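Local atomic coordinates of endoglucanase (Ruminococcus champanellensis, PDB entry 6WQV), a protein that probably hydrolyses internal beta-1,4-glycosidic bonds in cellulose and other plant polysaccharides, as a broad-specificity endoglucanase of glycoside hydrolase family 5. Residues H119-N122 with D123-I126; I185-Y188 with N189-V193; I126-N129 with A130-D133; D170-E173 with W174-G177. All blocks are in the same frame, centred on the assembly; numbering follows the deposited sequence. Where two conformers were deposited one is given.

Overall arrangement
All four contacts lie in the loops and helices that follow strands 113-117 and 157-160 of a TIM barrel, and together they illustrate how local chemistry follows position in a fold. Contacts 1 and 2 are partly buried, contacts 3 and 4 lie at the surface. Contact 1 begins at the glycan pocket, where an indole N-H meets a carboxylate, and shares I126 with contact 3, an N-cap that opens helix 129-149. Contact 2, a run of i to i+4 bonds in helix 179-197, is tied back by the probable hydrogen bond from Y188 OH to I126 O, 2.6 Å. Contact 4, two turns with a CH-pi contact, touches none of the others.

Contact 1 of 4, residues H119-N122 with D123-I126; sequences HHEN and DWLI. With GLC (alpha-D-glucopyranose), chain E; BGC (beta-D-glucopyranose), chain B.
E121 and W124 lie side by side in the loop between strand 113-117 and helix 129-149, and the glutamate can be followed outward along the indole. Its CB is 3.5 Å from W124 NE1, and its CG passes near CZ2 and NE1. A bend at chi2 (-62°) then turns the carboxylate so that OE1 arrives at the ring's edge. There W124 NE1 donates to E121 OE1 at 2.8 Å, with the acceptor almost in the indole plane although the carboxylate is turned 64° from it. The other oxygen, OE2, accepts from W80 N and more weakly from I81 N. The backbone joins in: E121 O receives L125 N at 2.9 Å and W124 N at 3.0 Å from opposite faces of its carbonyl plane, and also lies over one face of the indole. A leucine at W124 would probably leave OE1 without its N-H donor and R138 without the ring with which it makes a cation-pi contact. Just upstream, H119 NE2 shares a hydrogen bond of 2.9 Å with O3 of the bound glucose GLC, while H119 CD2 lies over the centre of the H120 ring. Such a collection of N-H donors round the buried E121 carboxylate would be consistent with its carrying a negative charge, and would tend to hold the loop just after the two histidines of the glycan pocket.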
loop_
_atom_site.group_PDB
_atom_site.type_symbol
_atom_site.label_atom_id
_atom_site.label_comp_id
_atom_site.label_asym_id
_atom_site.label_seq_id
_atom_site.Cartn_x
_atom_site.Cartn_y
_atom_site.Cartn_z
ATOM N N HIS A 119 2.088 -8.120 -0.013
ATOM C CA HIS A 119 2.029 -7.414 -1.285
ATOM C C HIS A 119 1.781 -8.386 -2.429
ATOM O O HIS A 119 0.622 -8.725 -2.706
ATOM C CB HIS A 119 3.244 -6.488 -1.453
ATOM C CG HIS A 119 3.012 -5.358 -2.407
ATOM N ND1 HIS A 119 2.369 -4.193 -2.036
ATOM C CD2 HIS A 119 3.329 -5.213 -3.714
ATOM C CE1 HIS A 119 2.310 -3.381 -3.074
ATOM N NE2 HIS A 119 2.888 -3.975 -4.104
ATOM N N HIS A 120 2.809 -8.814 -3.159
ATOM C CA HIS A 120 2.598 -9.649 -4.342
ATOM C C HIS A 120 2.465 -11.122 -3.945
ATOM O O HIS A 120 3.340 -11.956 -4.196
ATOM C CB HIS A 120 3.727 -9.468 -5.347
ATOM C CG HIS A 120 3.804 -8.106 -5.959
ATOM N ND1 HIS A 120 2.707 -7.451 -6.473
ATOM C CD2 HIS A 120 4.868 -7.292 -6.183
ATOM C CE1 HIS A 120 3.081 -6.286 -6.972
ATOM N NE2 HIS A 120 4.390 -6.166 -6.810
ATOM N N GLU A 121 1.315 -11.441 -3.348
ATOM C CA GLU A 121 0.999 -12.779 -2.868
ATOM C C GLU A 121 0.038 -13.514 -3.792
ATOM O O GLU A 121 -0.439 -14.596 -3.444
ATOM C CB GLU A 121 0.370 -12.694 -1.477
ATOM C CG GLU A 121 1.233 -11.982 -0.441
ATOM C CD GLU A 121 2.569 -12.670 -0.180
ATOM O OE1 GLU A 121 2.637 -13.886 0.073
ATOM O OE2 GLU A 121 3.594 -11.961 -0.209
ATOM N N ASN A 122 -0.259 -12.958 -4.963
ATOM C CA ASN A 122 -1.363 -13.459 -5.773
ATOM C C ASN A 122 -1.153 -14.875 -6.299
ATOM O O ASN A 122 -2.126 -15.479 -6.769
ATOM C CB ASN A 122 -1.608 -12.482 -6.924
ATOM C CG ASN A 122 -1.565 -11.028 -6.473
ATOM O OD1 ASN A 122 -0.607 -10.307 -6.752
ATOM N ND2 ASN A 122 -2.603 -10.594 -5.771
ATOM N N ASP A 123 0.059 -15.436 -6.225
ATOM C CA ASP A 123 0.229 -16.815 -6.675
ATOM C C ASP A 123 -0.583 -17.761 -5.802
ATOM O O ASP A 123 -1.055 -18.795 -6.283
ATOM C CB ASP A 123 1.692 -17.250 -6.687
ATOM C CG ASP A 123 2.430 -16.795 -7.933
ATOM O OD1 ASP A 123 1.807 -16.139 -8.796
ATOM O OD2 ASP A 123 3.641 -17.089 -8.047
ATOM N N TRP A 124 -0.753 -17.425 -4.516
ATOM C CA TRP A 124 -1.600 -18.213 -3.622
ATOM C C TRP A 124 -2.847 -17.486 -3.135
ATOM O O TRP A 124 -3.829 -18.150 -2.801
ATOM C CB TRP A 124 -0.815 -18.695 -2.389
ATOM C CG TRP A 124 -0.304 -17.588 -1.508
ATOM C CD1 TRP A 124 0.905 -16.970 -1.609
ATOM C CD2 TRP A 124 -0.971 -16.974 -0.387
ATOM N NE1 TRP A 124 1.031 -16.012 -0.641
ATOM C CE2 TRP A 124 -0.106 -15.991 0.124
ATOM C CE3 TRP A 124 -2.220 -17.156 0.223
ATOM C CZ2 TRP A 124 -0.437 -15.192 1.218
ATOM C CZ3 TRP A 124 -2.548 -16.362 1.313
ATOM C CH2 TRP A 124 -1.659 -15.395 1.799
ATOM N N LEU A 125 -2.848 -16.149 -3.120
ATOM C CA LEU A 125 -3.959 -15.353 -2.585
ATOM C C LEU A 125 -5.054 -15.223 -3.647
ATOM O O LEU A 125 -5.296 -14.163 -4.231
ATOM C CB LEU A 125 -3.446 -13.992 -2.129
ATOM C CG LEU A 125 -4.402 -13.091 -1.349
ATOM C CD1 LEU A 125 -4.597 -13.626 0.066
ATOM C CD2 LEU A 125 -3.919 -11.639 -1.300
ATOM N N ILE A 126 -5.720 -16.342 -3.891
ATOM C CA ILE A 126 -6.657 -16.497 -5.001
ATOM C C ILE A 126 -8.090 -16.339 -4.488
ATOM O O ILE A 126 -8.530 -17.135 -3.646
ATOM C CB ILE A 126 -6.467 -17.867 -5.666
ATOM C CG1 ILE A 126 -5.054 -17.976 -6.249
ATOM C CG2 ILE A 126 -7.539 -18.126 -6.721
ATOM C CD1 ILE A 126 -4.626 -19.411 -6.511
HETATM C C1 GLC E . -0.261 -1.527 -7.912
HETATM C C2 GLC E . 0.819 -2.319 -7.202
HETATM C C3 GLC E . 2.227 -1.937 -7.363
HETATM C C4 GLC E . 2.532 -1.625 -8.810
HETATM C C5 GLC E . 1.650 -0.462 -9.197
HETATM C C6 GLC E . 1.962 0.148 -10.553
HETATM O O1 GLC E . -0.824 -0.488 -7.225
HETATM O O2 GLC E . 0.427 -2.404 -5.798
HETATM O O3 GLC E . 3.040 -3.084 -6.912
HETATM O O4 GLC E . 3.925 -1.323 -8.941
HETATM O O5 GLC E . 0.241 -0.923 -9.222
HETATM O O6 GLC E . 1.751 -0.742 -11.561
HETATM C C2 BGC B . 5.791 -1.342 -10.392
HETATM C C3 BGC B . 6.434 -2.087 -11.517
HETATM C C4 BGC B . 6.531 -3.566 -11.246
HETATM C C5 BGC B . 5.180 -4.152 -10.898
HETATM C C6 BGC B . 5.192 -5.581 -10.456
HETATM C C1 BGC B . 4.429 -1.925 -10.043
HETATM O O2 BGC B . 5.640 0.058 -10.731
HETATM O O3 BGC B . 7.779 -1.531 -11.738
HETATM O O4 BGC B . 6.966 -4.272 -12.468
HETATM O O5 BGC B . 4.588 -3.382 -9.768
HETATM O O6 BGC B . 3.849 -6.065 -10.354
HETATM O O HOH W 1 2.671 -14.198 -5.704
HETATM O O HOH W 2 -4.906 -11.844 -5.741
#

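Contact 2 of 4, residues I185-Y188 with N189-V193; sequences INSY and NQTFV
I185 and N189 stand side by side, one turn apart, on helix 179-197 of the TIM barrel, the helix that follows barrel strand 157-160. Their side chains point the same way, and I185 CG2 comes to 4.0 Å from N189 ND2. Beneath them N189 N donates to I185 O at 2.9 Å, nearly in line with the carbonyl, and the same i to i+4 pattern continues through Q190, T191 and F192. A second pair shows how one helical face can be made polar: S187 OG and T191 OG1 are 4.5 Å apart and use a common partner, N136 of helix 129-149, whose side-chain nitrogen meets the serine and whose oxygen meets the threonine. With OG1 anti to its carbonyl carbon (chi1 -64°), T191 brings that hydroxyl back along the helix to 3.1 Å from S187 O. Aromatic packing is added: Y188 lies on V135 and L139 of helix 129-149, while F192 leans on L208 and V210 of strand 208-211. The amide of N189 reaches P211 O through ND2. That same nitrogen donates at 2.9 Å to a water that lies 2.8 Å from N186 OD1, an oxygen that accepts from V226 N, while N186 ND2 donates to D224 O.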
loop_
_atom_site.group_PDB
_atom_site.type_symbol
_atom_site.label_atom_id
_atom_site.label_comp_id
_atom_site.label_asym_id
_atom_site.label_seq_id
_atom_site.Cartn_x
_atom_site.Cartn_y
_atom_site.Cartn_z
ATOM N N ILE A 185 -13.095 -12.028 -1.072
ATOM C CA ILE A 185 -12.184 -11.024 -0.516
ATOM C C ILE A 185 -12.703 -10.473 0.809
ATOM O O ILE A 185 -11.910 -10.202 1.725
ATOM C CB ILE A 185 -11.892 -9.938 -1.580
ATOM C CG1 ILE A 185 -10.959 -10.529 -2.649
ATOM C CG2 ILE A 185 -11.326 -8.681 -0.934
ATOM C CD1 ILE A 185 -10.899 -9.739 -3.929
ATOM N N ASN A 186 -14.027 -10.336 0.958
ATOM C CA ASN A 186 -14.561 -9.913 2.249
ATOM C C ASN A 186 -14.190 -10.907 3.348
ATOM O O ASN A 186 -13.911 -10.511 4.484
ATOM C CB ASN A 186 -16.074 -9.724 2.184
ATOM C CG ASN A 186 -16.483 -8.564 1.301
ATOM O OD1 ASN A 186 -15.757 -7.573 1.175
ATOM N ND2 ASN A 186 -17.652 -8.677 0.685
ATOM N N SER A 187 -14.216 -12.207 3.036
ATOM C CA SER A 187 -13.796 -13.214 4.006
ATOM C C SER A 187 -12.324 -13.057 4.366
ATOM O O SER A 187 -11.948 -13.155 5.540
ATOM C CB SER A 187 -14.053 -14.612 3.438
ATOM O OG SER A 187 -13.638 -15.629 4.332
ATOM N N TYR A 188 -11.476 -12.824 3.361
ATOM C CA TYR A 188 -10.046 -12.676 3.616
ATOM C C TYR A 188 -9.762 -11.463 4.498
ATOM O O TYR A 188 -8.941 -11.540 5.422
ATOM C CB TYR A 188 -9.288 -12.557 2.291
ATOM C CG TYR A 188 -9.312 -13.782 1.384
ATOM C CD1 TYR A 188 -9.721 -15.030 1.843
ATOM C CD2 TYR A 188 -8.916 -13.681 0.054
ATOM C CE1 TYR A 188 -9.734 -16.144 0.997
ATOM C CE2 TYR A 188 -8.917 -14.789 -0.794
ATOM C CZ TYR A 188 -9.327 -16.014 -0.316
ATOM O OH TYR A 188 -9.351 -17.119 -1.137
ATOM N N ASN A 189 -10.423 -10.331 4.230
ATOM C CA ASN A 189 -10.225 -9.162 5.084
ATOM C C ASN A 189 -10.703 -9.439 6.506
ATOM O O ASN A 189 -10.069 -9.001 7.479
ATOM C CB ASN A 189 -10.942 -7.938 4.512
ATOM C CG ASN A 189 -10.162 -7.262 3.412
ATOM O OD1 ASN A 189 -8.932 -7.294 3.403
ATOM N ND2 ASN A 189 -10.872 -6.639 2.479
ATOM N N GLN A 190 -11.827 -10.153 6.650
ATOM C CA GLN A 190 -12.334 -10.481 7.979
ATOM C C GLN A 190 -11.351 -11.371 8.729
ATOM O O GLN A 190 -11.092 -11.166 9.924
ATOM C CB GLN A 190 -13.699 -11.161 7.872
ATOM C CG GLN A 190 -14.324 -11.454 9.217
ATOM C CD GLN A 190 -14.708 -10.188 9.962
ATOM O OE1 GLN A 190 -15.669 -9.508 9.600
ATOM N NE2 GLN A 190 -13.944 -9.857 11.003
ATOM N N THR A 191 -10.777 -12.361 8.045
ATOM C CA THR A 191 -9.782 -13.218 8.682
ATOM C C THR A 191 -8.589 -12.406 9.161
ATOM O O THR A 191 -8.103 -12.594 10.280
ATOM C CB THR A 191 -9.332 -14.297 7.699
ATOM O OG1 THR A 191 -10.449 -15.142 7.399
ATOM C CG2 THR A 191 -8.209 -15.130 8.282
ATOM N N PHE A 192 -8.087 -11.509 8.310
ATOM C CA PHE A 192 -6.956 -10.672 8.695
ATOM C C PHE A 192 -7.240 -9.914 9.985
ATOM O O PHE A 192 -6.423 -9.908 10.914
ATOM C CB PHE A 192 -6.630 -9.716 7.535
ATOM C CG PHE A 192 -5.879 -8.474 7.944
ATOM C CD1 PHE A 192 -4.577 -8.545 8.414
ATOM C CD2 PHE A 192 -6.479 -7.230 7.835
ATOM C CE1 PHE A 192 -3.892 -7.383 8.782
ATOM C CE2 PHE A 192 -5.809 -6.072 8.197
ATOM C CZ PHE A 192 -4.515 -6.150 8.671
ATOM N N VAL A 193 -8.396 -9.262 10.063
ATOM C CA VAL A 193 -8.716 -8.483 11.256
ATOM C C VAL A 193 -8.786 -9.393 12.479
ATOM O O VAL A 193 -8.196 -9.103 13.525
ATOM C CB VAL A 193 -10.012 -7.685 11.044
ATOM C CG1 VAL A 193 -10.474 -7.051 12.340
ATOM C CG2 VAL A 193 -9.808 -6.623 9.976
HETATM O O HOH W 3 -13.752 -6.713 2.937
#

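Contact 3 of 4, residues I126-N129 with A130-D133; sequences IPTN and AQKD
T128 and Q131 meet without the help of any ring, for the flat groups here are peptide units, side-chain amides and a carboxylate, and the peptide N-H of Q131 turns to the threonine. It is approached by two oxygens of T128: OG1, 3.2 Å from Q131 N, and the backbone O, which accepts a weak bond from the same nitrogen. The amide of Q131 itself lies beyond its CG, and what packs across the contact is the aliphatic part of the chain: CB is 3.5 Å from T128 OG1, and CG is 3.9 Å from I126 CG2, the two chains crossing at a slant. This is an N-cap, with T128 standing just before helix 129-149 and its hydroxyl serving one of the amides that the first turn leaves without a helical carbonyl. The rotation about chi1 (64°) sets OG1 between the backbone N and the carbonyl carbon, where it faces Q131 N. If a valine replaced T128, the capping oxygen would be gone and Q131 N would probably be left with only the weak bond to the backbone O. Beside the cap, N129 N is held by E180 of helix 179-197, and P127 packs on I185 of that helix. Farther on, K132 N makes a weak bond to N129 O at 3.4 Å, whereas N129 O and D133 N stand 4.8 Å apart, bridged by a water that donates to the former at 2.8 Å and accepts from the latter at 3.0 Å.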
loop_
_atom_site.group_PDB
_atom_site.type_symbol
_atom_site.label_atom_id
_atom_site.label_comp_id
_atom_site.label_asym_id
_atom_site.label_seq_id
_atom_site.Cartn_x
_atom_site.Cartn_y
_atom_site.Cartn_z
ATOM N N ILE A 126 -5.720 -16.342 -3.891
ATOM C CA ILE A 126 -6.657 -16.497 -5.001
ATOM C C ILE A 126 -8.090 -16.339 -4.488
ATOM O O ILE A 126 -8.530 -17.135 -3.646
ATOM C CB ILE A 126 -6.467 -17.867 -5.666
ATOM C CG1 ILE A 126 -5.054 -17.976 -6.249
ATOM C CG2 ILE A 126 -7.539 -18.126 -6.721
ATOM C CD1 ILE A 126 -4.626 -19.411 -6.511
ATOM N N PRO A 127 -8.866 -15.370 -5.005
ATOM C CA PRO A 127 -10.233 -15.155 -4.473
ATOM C C PRO A 127 -11.306 -15.970 -5.191
ATOM O O PRO A 127 -12.104 -15.467 -5.996
ATOM C CB PRO A 127 -10.437 -13.655 -4.673
ATOM C CG PRO A 127 -9.664 -13.371 -5.957
ATOM C CD PRO A 127 -8.459 -14.293 -5.933
ATOM N N THR A 128 -11.333 -17.264 -4.890
ATOM C CA THR A 128 -12.351 -18.171 -5.396
ATOM C C THR A 128 -12.842 -19.033 -4.241
ATOM O O THR A 128 -12.127 -19.253 -3.257
ATOM C CB THR A 128 -11.817 -19.108 -6.489
ATOM O OG1 THR A 128 -10.806 -19.963 -5.933
ATOM C CG2 THR A 128 -11.244 -18.319 -7.658
ATOM N N ASN A 129 -14.069 -19.539 -4.376
ATOM C CA ASN A 129 -14.592 -20.441 -3.358
ATOM C C ASN A 129 -13.722 -21.680 -3.220
ATOM O O ASN A 129 -13.567 -22.224 -2.120
ATOM C CB ASN A 129 -16.017 -20.865 -3.709
ATOM C CG ASN A 129 -17.023 -19.765 -3.475
ATOM O OD1 ASN A 129 -16.783 -18.847 -2.696
ATOM N ND2 ASN A 129 -18.161 -19.853 -4.153
ATOM N N ALA A 130 -13.153 -22.152 -4.332
ATOM C CA ALA A 130 -12.359 -23.373 -4.290
ATOM C C ALA A 130 -11.084 -23.187 -3.473
ATOM O O ALA A 130 -10.599 -24.151 -2.869
ATOM C CB ALA A 130 -12.013 -23.821 -5.711
ATOM N N GLN A 131 -10.527 -21.976 -3.444
ATOM C CA GLN A 131 -9.297 -21.709 -2.706
ATOM C C GLN A 131 -9.537 -21.100 -1.331
ATOM O O GLN A 131 -8.600 -21.035 -0.529
ATOM C CB GLN A 131 -8.385 -20.790 -3.526
ATOM C CG GLN A 131 -7.808 -21.465 -4.756
ATOM C CD GLN A 131 -6.821 -22.563 -4.390
ATOM O OE1 GLN A 131 -6.051 -22.423 -3.441
ATOM N NE2 GLN A 131 -6.851 -23.662 -5.133
ATOM N N LYS A 132 -10.774 -20.705 -1.031
ATOM C CA LYS A 132 -11.056 -19.858 0.127
ATOM C C LYS A 132 -10.528 -20.428 1.437
ATOM O O LYS A 132 -9.872 -19.717 2.207
ATOM C CB LYS A 132 -12.567 -19.658 0.209
ATOM C CG LYS A 132 -13.050 -18.814 1.359
ATOM C CD LYS A 132 -14.568 -18.780 1.329
ATOM C CE LYS A 132 -15.153 -18.053 2.524
ATOM N NZ LYS A 132 -16.647 -18.024 2.465
ATOM N N ASP A 133 -10.835 -21.693 1.735
ATOM C CA ASP A 133 -10.435 -22.249 3.025
ATOM C C ASP A 133 -8.915 -22.298 3.151
ATOM O O ASP A 133 -8.358 -21.951 4.199
ATOM C CB ASP A 133 -11.037 -23.641 3.219
ATOM C CG ASP A 133 -12.542 -23.614 3.415
ATOM O OD1 ASP A 133 -13.109 -22.523 3.639
ATOM O OD2 ASP A 133 -13.156 -24.698 3.344
HETATM O O HOH W 4 -12.299 -23.619 -0.060
#

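Contact 4 of 4, residues D170-E173 with W174-G177; sequences DPNE and WNGG
Two first torsions bring E173 and W174 together: the glutamate has CG anti to the backbone N (chi1 166°) and runs on extended, while the tryptophan has CG beside its own backbone N (chi1 -59°), which swings the indole back over the glutamate chain. The result is a CH-pi contact in which E173 CG sits over the five-membered ring, 3.7 Å from its centroid. The W174 side chain also comes near the bound glucose GLC, nearest atoms about 6 Å apart. The carboxylate follows along the same face, its plane only 19° from that of the ring. E173 OE2 lies 3.3 Å from W174 NE1, but the angle is too poor for a hydrogen bond; instead OE2 makes a salt bridge with R166, and OE1 accepts from G169 N. N172 and N175 also run alongside each other, with N175 ND2 donating to N172 OD1 at 3.2 Å. Two successive type I turns, D170 to E173 and N172 to N175, tie these pairs together in the surface loop between strand 157-160 and helix 179-197, where E173 O accepts from Y213 OH. The first is reinforced by an Asx turn, in which D170 OD2 accepts from N172 N at 2.9 Å. N172 O in turn takes N175 N at 2.9 Å and G177 N at 2.9 Å, from opposite faces of its carbonyl plane. G176 and G177 have positive phi angles, and at G176 a side chain would collide with the carbonyl oxygen of N175. With both carboxylate oxygens paired outside the contact, E173 is likely to hold its methylene steady against the indole.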
loop_
_atom_site.group_PDB
_atom_site.type_symbol
_atom_site.label_atom_id
_atom_site.label_comp_id
_atom_site.label_asym_id
_atom_site.label_seq_id
_atom_site.Cartn_x
_atom_site.Cartn_y
_atom_site.Cartn_z
ATOM N N ASP A 170 -8.026 -13.261 -15.403
ATOM C CA ASP A 170 -9.421 -13.154 -15.790
ATOM C C ASP A 170 -9.593 -11.997 -16.770
ATOM O O ASP A 170 -8.890 -10.986 -16.679
ATOM C CB ASP A 170 -10.268 -12.891 -14.545
ATOM C CG ASP A 170 -11.753 -13.080 -14.792
ATOM O OD1 ASP A 170 -12.224 -14.235 -14.746
ATOM O OD2 ASP A 170 -12.451 -12.070 -15.022
ATOM N N PRO A 171 -10.516 -12.121 -17.730
ATOM C CA PRO A 171 -10.779 -10.985 -18.627
ATOM C C PRO A 171 -11.128 -9.713 -17.884
ATOM O O PRO A 171 -10.926 -8.621 -18.424
ATOM C CB PRO A 171 -11.950 -11.471 -19.493
ATOM C CG PRO A 171 -11.853 -12.959 -19.449
ATOM C CD PRO A 171 -11.356 -13.288 -18.057
ATOM N N ASN A 172 -11.646 -9.815 -16.662
ATOM C CA ASN A 172 -11.966 -8.645 -15.857
ATOM C C ASN A 172 -11.076 -8.533 -14.625
ATOM O O ASN A 172 -11.472 -7.942 -13.616
ATOM C CB ASN A 172 -13.446 -8.639 -15.489
ATOM C CG ASN A 172 -14.322 -8.363 -16.685
ATOM O OD1 ASN A 172 -14.299 -7.262 -17.235
ATOM N ND2 ASN A 172 -15.083 -9.365 -17.111
ATOM N N GLU A 173 -9.854 -9.066 -14.714
ATOM C CA GLU A 173 -8.909 -8.980 -13.608
ATOM C C GLU A 173 -8.856 -7.574 -13.018
ATOM O O GLU A 173 -8.908 -7.402 -11.795
ATOM C CB GLU A 173 -7.519 -9.410 -14.083
ATOM C CG GLU A 173 -6.415 -9.044 -13.106
ATOM C CD GLU A 173 -5.048 -9.580 -13.504
ATOM O OE1 GLU A 173 -4.940 -10.274 -14.535
ATOM O OE2 GLU A 173 -4.074 -9.313 -12.770
ATOM N N TRP A 174 -8.745 -6.554 -13.876
ATOM C CA TRP A 174 -8.622 -5.164 -13.444
ATOM C C TRP A 174 -9.908 -4.381 -13.668
ATOM O O TRP A 174 -9.874 -3.151 -13.806
ATOM C CB TRP A 174 -7.455 -4.478 -14.152
ATOM C CG TRP A 174 -6.133 -5.137 -13.921
ATOM C CD1 TRP A 174 -5.448 -5.925 -14.799
ATOM C CD2 TRP A 174 -5.327 -5.063 -12.737
ATOM N NE1 TRP A 174 -4.270 -6.349 -14.235
ATOM C CE2 TRP A 174 -4.169 -5.831 -12.971
ATOM C CE3 TRP A 174 -5.474 -4.423 -11.500
ATOM C CZ2 TRP A 174 -3.162 -5.978 -12.017
ATOM C CZ3 TRP A 174 -4.471 -4.569 -10.554
ATOM C CH2 TRP A 174 -3.332 -5.343 -10.818
ATOM N N ASN A 175 -11.041 -5.073 -13.709
ATOM C CA ASN A 175 -12.349 -4.466 -13.891
ATOM C C ASN A 175 -13.361 -5.140 -12.978
ATOM O O ASN A 175 -14.478 -5.465 -13.389
ATOM C CB ASN A 175 -12.803 -4.558 -15.346
ATOM C CG ASN A 175 -14.041 -3.734 -15.619
ATOM O OD1 ASN A 175 -14.217 -2.652 -15.060
ATOM N ND2 ASN A 175 -14.918 -4.249 -16.474
ATOM N N GLY A 176 -12.962 -5.404 -11.733
ATOM C CA GLY A 176 -13.884 -5.871 -10.719
ATOM C C GLY A 176 -13.990 -7.370 -10.558
ATOM O O GLY A 176 -14.683 -7.827 -9.638
ATOM N N GLY A 177 -13.346 -8.154 -11.420
ATOM C CA GLY A 177 -13.380 -9.599 -11.249
ATOM C C GLY A 177 -14.783 -10.132 -11.471
ATOM O O GLY A 177 -15.457 -9.770 -12.444
HETATM O O HOH W 5 -8.868 -6.767 -16.796
#